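SusD homolog (Bacteroides thetaiotaomicron VPI-5482, PDB 3IHV) probably binds glycans at the outer membrane for uptake by the cell. Local coordinates at residues A20-N31 and Y116-F127. Sequence-based numbering, arbitrary orientation.
Sequences AKDVLLGVYRTN and YIAEARALRGMF. With EDO (1,2-ethanediol), chain M.
Leu24 lies level with Ala120 and Tyr28 with Leu123 where helix 17-29 runs beside helix 107-135, the two axes nearly parallel at 15° and 10.1 Å apart at their closest. This is buried helix-on-helix packing in the helical, TPR-related part of the SusD fold. Midway along it, CD1 of Leu123 sits over the centre of the Tyr28 ring, 3.5 Å from the centroid, a CH-pi contact. The same methyl meets CG1 of Val27 at 3.7 Å, wedged between ring and valine. The Tyr28 ring leaves its helix beside the backbone N (chi1 -80°), which carries the hydroxyl across to Glu119. There OE1 of Glu119 accepts from OH of Tyr28 over 2.6 Å through its anti lone pair, with ring and carboxylate planes 61° apart. The other oxygen, OE2, forms salt bridges with Arg186 and Arg192, so the carboxylate ties both helices to the loop between helices 159-176 and 195-210 and is likely to stay ionised; Phe193 N also bonds to the tyrosine hydroxyl. A phenylalanine in place of Tyr28 would probably leave OE1 of Glu119 without its donor and Phe193 N without its acceptor. CD2 of Leu24, whose CG lies anti to N, touches both the Glu119 carboxylate and the Tyr116 ring, reaching CD1 of the latter at 3.7 Å. Lys21 lays its CB and CG along the hydroxyl end of that ring, and Ala20 CB comes to its edge. At the other end, Asn31 ND2 donates to O2 of a bound ethanediol at 3.1 Å, while its OD1, buried and without a hydrogen-bonding partner, meets the Phe127 edge in the ring plane, 3.4 Å from CE1.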
loop_
_atom_site.group_PDB
_atom_site.type_symbol
_atom_site.label_atom_id
_atom_site.label_comp_id
_atom_site.label_asym_id
_atom_site.label_seq_id
_atom_site.Cartn_x
_atom_site.Cartn_y
_atom_site.Cartn_z
ATOM N N ALA A 20 -15.637 -14.324 -20.013
ATOM C CA ALA A 20 -14.352 -14.464 -19.343
ATOM C C ALA A 20 -14.064 -13.221 -18.510
ATOM O O ALA A 20 -13.523 -13.313 -17.386
ATOM C CB ALA A 20 -13.210 -14.700 -20.362
ATOM N N LYS A 21 -14.408 -12.057 -19.070
ATOM C CA LYS A 21 -14.167 -10.795 -18.420
ATOM C C LYS A 21 -14.897 -10.762 -17.067
ATOM O O LYS A 21 -14.349 -10.315 -16.074
ATOM C CB LYS A 21 -14.643 -9.630 -19.295
ATOM C CG LYS A 21 -14.276 -8.296 -18.680
ATOM C CD LYS A 21 -14.763 -7.064 -19.401
ATOM C CE LYS A 21 -16.194 -6.752 -19.113
ATOM N NZ LYS A 21 -16.410 -5.290 -19.330
ATOM N N ASP A 22 -16.139 -11.209 -17.061
ATOM C CA ASP A 22 -16.955 -11.241 -15.838
ATOM C C ASP A 22 -16.232 -12.030 -14.736
ATOM O O ASP A 22 -16.171 -11.592 -13.570
ATOM C CB ASP A 22 -18.343 -11.837 -16.181
ATOM C CG ASP A 22 -19.315 -11.868 -14.992
ATOM O OD1 ASP A 22 -19.347 -10.916 -14.191
ATOM O OD2 ASP A 22 -20.090 -12.855 -14.899
ATOM N N VAL A 23 -15.663 -13.188 -15.097
ATOM C CA VAL A 23 -14.943 -14.043 -14.113
ATOM C C VAL A 23 -13.654 -13.355 -13.669
ATOM O O VAL A 23 -13.297 -13.347 -12.479
ATOM C CB VAL A 23 -14.653 -15.441 -14.669
ATOM C CG1 VAL A 23 -13.863 -16.251 -13.637
ATOM C CG2 VAL A 23 -15.983 -16.152 -15.126
ATOM N N LEU A 24 -12.965 -12.705 -14.608
ATOM C CA LEU A 24 -11.751 -11.944 -14.270
ATOM C C LEU A 24 -12.026 -10.838 -13.259
ATOM O O LEU A 24 -11.275 -10.627 -12.326
ATOM C CB LEU A 24 -11.133 -11.303 -15.525
ATOM C CG LEU A 24 -9.963 -10.363 -15.297
ATOM C CD1 LEU A 24 -8.759 -11.107 -14.781
ATOM C CD2 LEU A 24 -9.642 -9.619 -16.614
ATOM N N LEU A 25 -13.117 -10.116 -13.443
ATOM C CA LEU A 25 -13.484 -9.067 -12.520
ATOM C C LEU A 25 -13.721 -9.621 -11.107
ATOM O O LEU A 25 -13.502 -8.909 -10.135
ATOM C CB LEU A 25 -14.687 -8.272 -13.053
ATOM C CG LEU A 25 -14.367 -7.357 -14.267
ATOM C CD1 LEU A 25 -15.651 -6.630 -14.689
ATOM C CD2 LEU A 25 -13.292 -6.379 -14.023
ATOM N N GLY A 26 -14.135 -10.880 -10.997
ATOM C CA GLY A 26 -14.264 -11.526 -9.697
ATOM C C GLY A 26 -12.924 -11.748 -8.992
ATOM O O GLY A 26 -12.847 -11.779 -7.741
ATOM N N VAL A 27 -11.848 -11.919 -9.769
ATOM C CA VAL A 27 -10.522 -12.016 -9.193
ATOM C C VAL A 27 -10.149 -10.644 -8.606
ATOM O O VAL A 27 -9.672 -10.538 -7.463
ATOM C CB VAL A 27 -9.439 -12.478 -10.224
ATOM C CG1 VAL A 27 -8.085 -12.723 -9.497
ATOM C CG2 VAL A 27 -9.911 -13.761 -10.970
ATOM N N TYR A 28 -10.337 -9.596 -9.400
ATOM C CA TYR A 28 -10.121 -8.252 -8.906
ATOM C C TYR A 28 -10.923 -7.912 -7.656
ATOM O O TYR A 28 -10.418 -7.208 -6.780
ATOM C CB TYR A 28 -10.495 -7.227 -9.948
ATOM C CG TYR A 28 -9.448 -6.994 -11.034
ATOM C CD1 TYR A 28 -8.406 -6.117 -10.820
ATOM C CD2 TYR A 28 -9.547 -7.621 -12.269
ATOM C CE1 TYR A 28 -7.461 -5.860 -11.793
ATOM C CE2 TYR A 28 -8.602 -7.397 -13.252
ATOM C CZ TYR A 28 -7.578 -6.476 -13.026
ATOM O OH TYR A 28 -6.614 -6.186 -13.966
ATOM N N ARG A 29 -12.170 -8.369 -7.587
ATOM C CA ARG A 29 -13.045 -8.012 -6.472
ATOM C C ARG A 29 -12.420 -8.438 -5.150
ATOM O O ARG A 29 -12.713 -7.845 -4.126
ATOM C CB ARG A 29 -14.418 -8.643 -6.695
ATOM C CG ARG A 29 -15.512 -8.315 -5.736
ATOM C CD ARG A 29 -16.817 -9.028 -6.254
ATOM N NE ARG A 29 -17.061 -8.686 -7.663
ATOM C CZ ARG A 29 -17.245 -9.533 -8.695
ATOM N NH1 ARG A 29 -17.372 -10.852 -8.535
ATOM N NH2 ARG A 29 -17.392 -9.026 -9.913
ATOM N N THR A 30 -11.529 -9.438 -5.162
ATOM C CA THR A 30 -10.864 -9.870 -3.924
ATOM C C THR A 30 -10.233 -8.664 -3.208
ATOM O O THR A 30 -10.303 -8.527 -1.960
ATOM C CB THR A 30 -9.793 -10.937 -4.190
ATOM O OG1 THR A 30 -10.291 -11.902 -5.120
ATOM C CG2 THR A 30 -9.411 -11.651 -2.902
ATOM N N ASN A 31 -9.656 -7.761 -4.002
ATOM C CA ASN A 31 -8.969 -6.604 -3.468
ATOM C C ASN A 31 -9.786 -5.681 -2.588
ATOM O O ASN A 31 -9.177 -4.991 -1.775
ATOM C CB ASN A 31 -8.331 -5.766 -4.598
ATOM C CG ASN A 31 -7.112 -6.441 -5.186
ATOM O OD1 ASN A 31 -6.406 -7.183 -4.490
ATOM N ND2 ASN A 31 -6.848 -6.166 -6.440
ATOM N N TYR A 116 -6.505 -10.806 -20.561
ATOM C CA TYR A 116 -7.132 -11.241 -19.321
ATOM C C TYR A 116 -6.282 -12.251 -18.567
ATOM O O TYR A 116 -6.258 -12.212 -17.329
ATOM C CB TYR A 116 -8.564 -11.788 -19.547
ATOM C CG TYR A 116 -9.535 -10.876 -20.249
ATOM C CD1 TYR A 116 -9.330 -9.507 -20.343
ATOM C CD2 TYR A 116 -10.690 -11.391 -20.793
ATOM C CE1 TYR A 116 -10.242 -8.718 -21.012
ATOM C CE2 TYR A 116 -11.608 -10.603 -21.404
ATOM C CZ TYR A 116 -11.382 -9.270 -21.510
ATOM O OH TYR A 116 -12.325 -8.513 -22.176
ATOM N N ILE A 117 -5.576 -13.134 -19.300
ATOM C CA ILE A 117 -4.633 -14.069 -18.716
ATOM C C ILE A 117 -3.547 -13.276 -18.027
ATOM O O ILE A 117 -3.172 -13.576 -16.887
ATOM C CB ILE A 117 -4.036 -15.042 -19.784
ATOM C CG1 ILE A 117 -5.111 -16.060 -20.217
ATOM C CG2 ILE A 117 -2.769 -15.761 -19.242
ATOM C CD1 ILE A 117 -4.808 -16.800 -21.555
ATOM N N ALA A 118 -3.049 -12.241 -18.707
ATOM C CA ALA A 118 -2.009 -11.403 -18.146
ATOM C C ALA A 118 -2.474 -10.701 -16.862
ATOM O O ALA A 118 -1.709 -10.579 -15.897
ATOM C CB ALA A 118 -1.551 -10.350 -19.221
ATOM N N GLU A 119 -3.692 -10.168 -16.874
ATOM C CA GLU A 119 -4.289 -9.503 -15.696
ATOM C C GLU A 119 -4.430 -10.454 -14.532
ATOM O O GLU A 119 -4.086 -10.106 -13.405
ATOM C CB GLU A 119 -5.647 -8.879 -16.019
ATOM C CG GLU A 119 -5.566 -7.739 -17.012
ATOM C CD GLU A 119 -6.924 -7.146 -17.283
ATOM O OE1 GLU A 119 -7.567 -6.718 -16.290
ATOM O OE2 GLU A 119 -7.366 -7.108 -18.464
ATOM N N ALA A 120 -4.876 -11.665 -14.794
ATOM C CA ALA A 120 -5.032 -12.653 -13.719
ATOM C C ALA A 120 -3.702 -13.059 -13.150
ATOM O O ALA A 120 -3.581 -13.265 -11.927
ATOM C CB ALA A 120 -5.835 -13.899 -14.228
ATOM N N ARG A 121 -2.708 -13.232 -14.010
ATOM C CA ARG A 121 -1.378 -13.594 -13.574
ATOM C C ARG A 121 -0.754 -12.446 -12.779
ATOM O O ARG A 121 -0.039 -12.717 -11.806
ATOM C CB ARG A 121 -0.474 -14.002 -14.752
ATOM C CG ARG A 121 -0.880 -15.300 -15.411
ATOM C CD ARG A 121 0.188 -15.866 -16.357
ATOM N NE ARG A 121 1.370 -16.336 -15.629
ATOM C CZ ARG A 121 2.406 -16.975 -16.181
ATOM N NH1 ARG A 121 2.446 -17.221 -17.481
ATOM N NH2 ARG A 121 3.418 -17.357 -15.429
ATOM N N ALA A 122 -0.987 -11.198 -13.199
ATOM C CA ALA A 122 -0.473 -10.040 -12.457
ATOM C C ALA A 122 -1.094 -10.004 -11.055
ATOM O O ALA A 122 -0.397 -9.779 -10.074
ATOM C CB ALA A 122 -0.723 -8.720 -13.217
ATOM N N LEU A 123 -2.394 -10.252 -10.966
ATOM C CA LEU A 123 -3.089 -10.289 -9.677
ATOM C C LEU A 123 -2.512 -11.410 -8.818
ATOM O O LEU A 123 -2.226 -11.213 -7.631
ATOM C CB LEU A 123 -4.571 -10.468 -9.892
ATOM C CG LEU A 123 -5.354 -9.195 -10.295
ATOM C CD1 LEU A 123 -6.688 -9.563 -10.918
ATOM C CD2 LEU A 123 -5.500 -8.204 -9.117
ATOM N N ARG A 124 -2.350 -12.590 -9.408
ATOM C CA ARG A 124 -1.776 -13.718 -8.677
ATOM C C ARG A 124 -0.361 -13.394 -8.137
ATOM O O ARG A 124 -0.028 -13.665 -6.971
ATOM C CB ARG A 124 -1.780 -14.966 -9.546
ATOM C CG ARG A 124 -1.305 -16.202 -8.793
ATOM C CD ARG A 124 -1.542 -17.492 -9.575
ATOM N NE ARG A 124 -0.721 -17.545 -10.770
ATOM C CZ ARG A 124 -0.789 -18.486 -11.695
ATOM N NH1 ARG A 124 -1.671 -19.472 -11.596
ATOM N NH2 ARG A 124 0.021 -18.453 -12.738
ATOM N N GLY A 125 0.432 -12.712 -8.952
ATOM C CA GLY A 125 1.769 -12.252 -8.531
ATOM C C GLY A 125 1.676 -11.272 -7.362
ATOM O O GLY A 125 2.444 -11.365 -6.397
HETATM N N MSE A 126 0.710 -10.353 -7.447
HETATM C CA MSE A 126 0.463 -9.365 -6.402
HETATM C C MSE A 126 0.057 -10.085 -5.091
HETATM O O MSE A 126 0.561 -9.745 -4.015
HETATM C CB MSE A 126 -0.622 -8.380 -6.858
HETATM C CG MSE A 126 -0.860 -7.262 -5.884
HETATM SE SE MSE A 126 -2.103 -6.025 -6.749
HETATM C CE MSE A 126 -2.872 -5.099 -5.209
ATOM N N PHE A 127 -0.833 -11.079 -5.188
ATOM C CA PHE A 127 -1.289 -11.815 -3.994
ATOM C C PHE A 127 -0.129 -12.597 -3.369
ATOM O O PHE A 127 0.094 -12.533 -2.150
ATOM C CB PHE A 127 -2.425 -12.782 -4.303
ATOM C CG PHE A 127 -3.650 -12.136 -4.899
ATOM C CD1 PHE A 127 -4.017 -10.827 -4.604
ATOM C CD2 PHE A 127 -4.433 -12.846 -5.777
ATOM C CE1 PHE A 127 -5.168 -10.267 -5.161
ATOM C CE2 PHE A 127 -5.548 -12.288 -6.319
ATOM C CZ PHE A 127 -5.912 -11.014 -6.026
HETATM C C1 EDO M . -11.031 -2.746 -7.494
HETATM O O1 EDO M . -10.351 -1.744 -8.232
HETATM C C2 EDO M . -10.348 -4.094 -7.629
HETATM O O2 EDO M . -8.923 -4.082 -7.467
#